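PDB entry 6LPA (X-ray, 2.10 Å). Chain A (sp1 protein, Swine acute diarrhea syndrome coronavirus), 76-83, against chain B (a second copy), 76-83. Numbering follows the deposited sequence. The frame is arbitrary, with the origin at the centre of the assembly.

Chain A 76-83: ATFGARPR
Chain B 76-83: ATFGARPR

Two copies of one turn meet about a near-twofold relation, the chains running in roughly opposite directions, with the CA atoms of Ala A80 and Ala B80 4.8 Å apart and those of Thr A77 and Pro B82 6.4 Å apart. The two stretches together bury 235 Å², and no direct hydrogen bond crosses.

Ala A76 (phi/psi -160/158) ends the strand with Thr A77 (-68/150), whose CA-to-CB bond points toward chain B. Its p rotamer (chi1 59°) sets OG1 3.5 Å from Ala B80 CB and CG2 3.7 Å from Pro B82 CB. OG1 also takes a weak 3.2 Å hydrogen bond from Ala A80 N and bonds water 1 at 2.7 Å; that water accepts from Arg B81 N at 3.0 Å.

A type I turn follows through Phe A78 (-60/-32; chi1 t, chi2 37°) and Gly A79 (-82/-13), closed by Ala A80 N to Thr A77 O at 3.1 Å. Chain B repeats it, with Phe B78 at -60/-31 and Gly B79 at -82/-7. Water 2 donates to Gly A79 O at 3.3 Å and, weakly, to Gly B79 O at 3.4 Å, linking the turns.

Ala A80 (-63/147), its CA-to-CB bond sideways, meets its counterpart: its CB lies 3.9 Å from Ala B80 CB and 3.7 Å from Thr B77 OG1 (chi1 73°, p).

Arg A81 (-135/75; m, m, t, chi4 -78°) leads its end away from chain B and braces its own turn, NH1 donating to Phe A78 O at 3.1 Å and Ala A80 O at 2.9 Å. Its N donates to water 3 at 3.0 Å, which bonds Thr B77 OG1 at 2.7 Å, repeating the first bridge.

Pro A82 (-78/160, C-gamma endo) places CB 3.8 Å from Thr B77 CG2. Arg A83 (-64/150; chi1 -50°) makes no contact here. The rule is small apolar contact plus water: alanine meets alanine, each threonine methyl meets a proline, and each threonine hydroxyl reaches the partner's backbone through one water.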

# COMPACT_ATOMS: atom_id res chain seq x y z
N ALA A 76 -0.57 -3.13 2.46
CA ALA A 76 -1.47 -2.18 1.83
C ALA A 76 -2.72 -2.05 2.69
O ALA A 76 -3.03 -2.94 3.49
CB ALA A 76 -1.84 -2.61 0.39
N THR A 77 -3.44 -0.93 2.54
CA THR A 77 -4.71 -0.80 3.24
C THR A 77 -5.71 -1.79 2.66
O THR A 77 -5.68 -2.12 1.47
CB THR A 77 -5.29 0.62 3.12
OG1 THR A 77 -5.50 0.96 1.74
CG2 THR A 77 -4.36 1.65 3.80
N PHE A 78 -6.63 -2.24 3.53
CA PHE A 78 -7.67 -3.18 3.12
C PHE A 78 -8.53 -2.59 2.00
O PHE A 78 -9.00 -3.31 1.12
CB PHE A 78 -8.51 -3.56 4.35
CG PHE A 78 -9.53 -4.66 4.13
CD1 PHE A 78 -9.26 -5.75 3.30
CD2 PHE A 78 -10.76 -4.62 4.79
CE1 PHE A 78 -10.23 -6.77 3.11
CE2 PHE A 78 -11.71 -5.61 4.61
CZ PHE A 78 -11.45 -6.70 3.77
N GLY A 79 -8.70 -1.26 2.01
CA GLY A 79 -9.51 -0.57 1.02
C GLY A 79 -8.81 -0.26 -0.30
O GLY A 79 -9.48 0.08 -1.27
N ALA A 80 -7.49 -0.39 -0.37
CA ALA A 80 -6.81 -0.11 -1.64
C ALA A 80 -7.26 -1.08 -2.73
O ALA A 80 -7.55 -2.25 -2.48
CB ALA A 80 -5.29 -0.18 -1.47
N ARG A 81 -7.30 -0.58 -3.96
CA ARG A 81 -7.81 -1.32 -5.12
C ARG A 81 -6.88 -1.18 -6.32
O ARG A 81 -7.21 -0.49 -7.30
CB ARG A 81 -9.22 -0.85 -5.47
CG ARG A 81 -10.28 -1.16 -4.43
CD ARG A 81 -10.64 -2.64 -4.44
NE ARG A 81 -11.66 -2.96 -3.45
CZ ARG A 81 -11.42 -3.10 -2.15
NH1 ARG A 81 -10.19 -2.97 -1.67
NH2 ARG A 81 -12.42 -3.39 -1.33
N PRO A 82 -5.74 -1.85 -6.32
CA PRO A 82 -4.95 -1.95 -7.55
C PRO A 82 -5.55 -2.99 -8.48
O PRO A 82 -6.33 -3.87 -8.08
CB PRO A 82 -3.58 -2.41 -7.05
CG PRO A 82 -3.91 -3.26 -5.89
CD PRO A 82 -5.13 -2.64 -5.23
N ARG A 83 -5.19 -2.87 -9.75
CA ARG A 83 -5.59 -3.88 -10.71
C ARG A 83 -4.94 -5.21 -10.34
O ARG A 83 -3.87 -5.26 -9.73
CB ARG A 83 -5.20 -3.48 -12.13
CG ARG A 83 -5.62 -2.07 -12.52
CD ARG A 83 -4.62 -1.47 -13.52
NE ARG A 83 -4.97 -0.12 -13.98
CZ ARG A 83 -4.26 0.98 -13.71
NH1 ARG A 83 -3.16 0.91 -12.96
NH2 ARG A 83 -4.65 2.16 -14.18
N ALA B 76 2.17 2.70 -2.65
CA ALA B 76 0.74 2.48 -2.41
C ALA B 76 -0.03 3.02 -3.59
O ALA B 76 0.48 3.85 -4.36
CB ALA B 76 0.28 3.16 -1.12
N THR B 77 -1.28 2.57 -3.74
CA THR B 77 -2.16 3.20 -4.70
C THR B 77 -2.47 4.63 -4.25
O THR B 77 -2.55 4.92 -3.06
CB THR B 77 -3.48 2.42 -4.89
OG1 THR B 77 -4.34 2.58 -3.75
CG2 THR B 77 -3.21 0.91 -5.14
N PHE B 78 -2.63 5.51 -5.24
CA PHE B 78 -3.00 6.91 -5.02
C PHE B 78 -4.34 7.02 -4.29
O PHE B 78 -4.54 7.93 -3.48
CB PHE B 78 -2.99 7.62 -6.39
CG PHE B 78 -3.19 9.14 -6.34
CD1 PHE B 78 -2.58 9.94 -5.39
CD2 PHE B 78 -3.98 9.76 -7.32
CE1 PHE B 78 -2.77 11.35 -5.39
CE2 PHE B 78 -4.19 11.16 -7.33
CZ PHE B 78 -3.58 11.96 -6.37
N GLY B 79 -5.26 6.07 -4.52
CA GLY B 79 -6.56 6.10 -3.85
C GLY B 79 -6.59 5.55 -2.44
O GLY B 79 -7.61 5.66 -1.76
N ALA B 80 -5.50 4.94 -1.97
CA ALA B 80 -5.50 4.37 -0.62
C ALA B 80 -5.52 5.49 0.41
O ALA B 80 -4.88 6.53 0.23
CB ALA B 80 -4.27 3.48 -0.40
N ARG B 81 -6.27 5.27 1.50
CA ARG B 81 -6.44 6.26 2.56
C ARG B 81 -6.20 5.67 3.95
O ARG B 81 -7.13 5.51 4.75
CB ARG B 81 -7.83 6.89 2.46
CG ARG B 81 -8.07 7.61 1.13
CD ARG B 81 -7.46 9.02 1.17
NE ARG B 81 -7.76 9.81 -0.03
CZ ARG B 81 -7.12 9.67 -1.20
NH1 ARG B 81 -6.16 8.78 -1.33
NH2 ARG B 81 -7.44 10.44 -2.23
N PRO B 82 -4.95 5.40 4.30
CA PRO B 82 -4.65 5.13 5.71
C PRO B 82 -4.81 6.40 6.52
O PRO B 82 -4.81 7.52 5.99
CB PRO B 82 -3.20 4.67 5.68
CG PRO B 82 -2.62 5.47 4.55
CD PRO B 82 -3.73 5.60 3.51
N ARG B 83 -4.98 6.23 7.83
CA ARG B 83 -4.84 7.38 8.70
C ARG B 83 -3.39 7.86 8.63
O ARG B 83 -2.50 7.12 8.21
CB ARG B 83 -5.22 7.04 10.14
CG ARG B 83 -6.42 6.12 10.30
CD ARG B 83 -6.33 5.38 11.62
NE ARG B 83 -7.48 4.51 11.92
CZ ARG B 83 -7.62 3.26 11.48
NH1 ARG B 83 -6.70 2.71 10.68
NH2 ARG B 83 -8.68 2.55 11.82
O HOH W 1 -7.65 2.60 1.65
O HOH W 2 -9.35 2.96 -2.86
O HOH W 3 -6.94 2.39 -4.38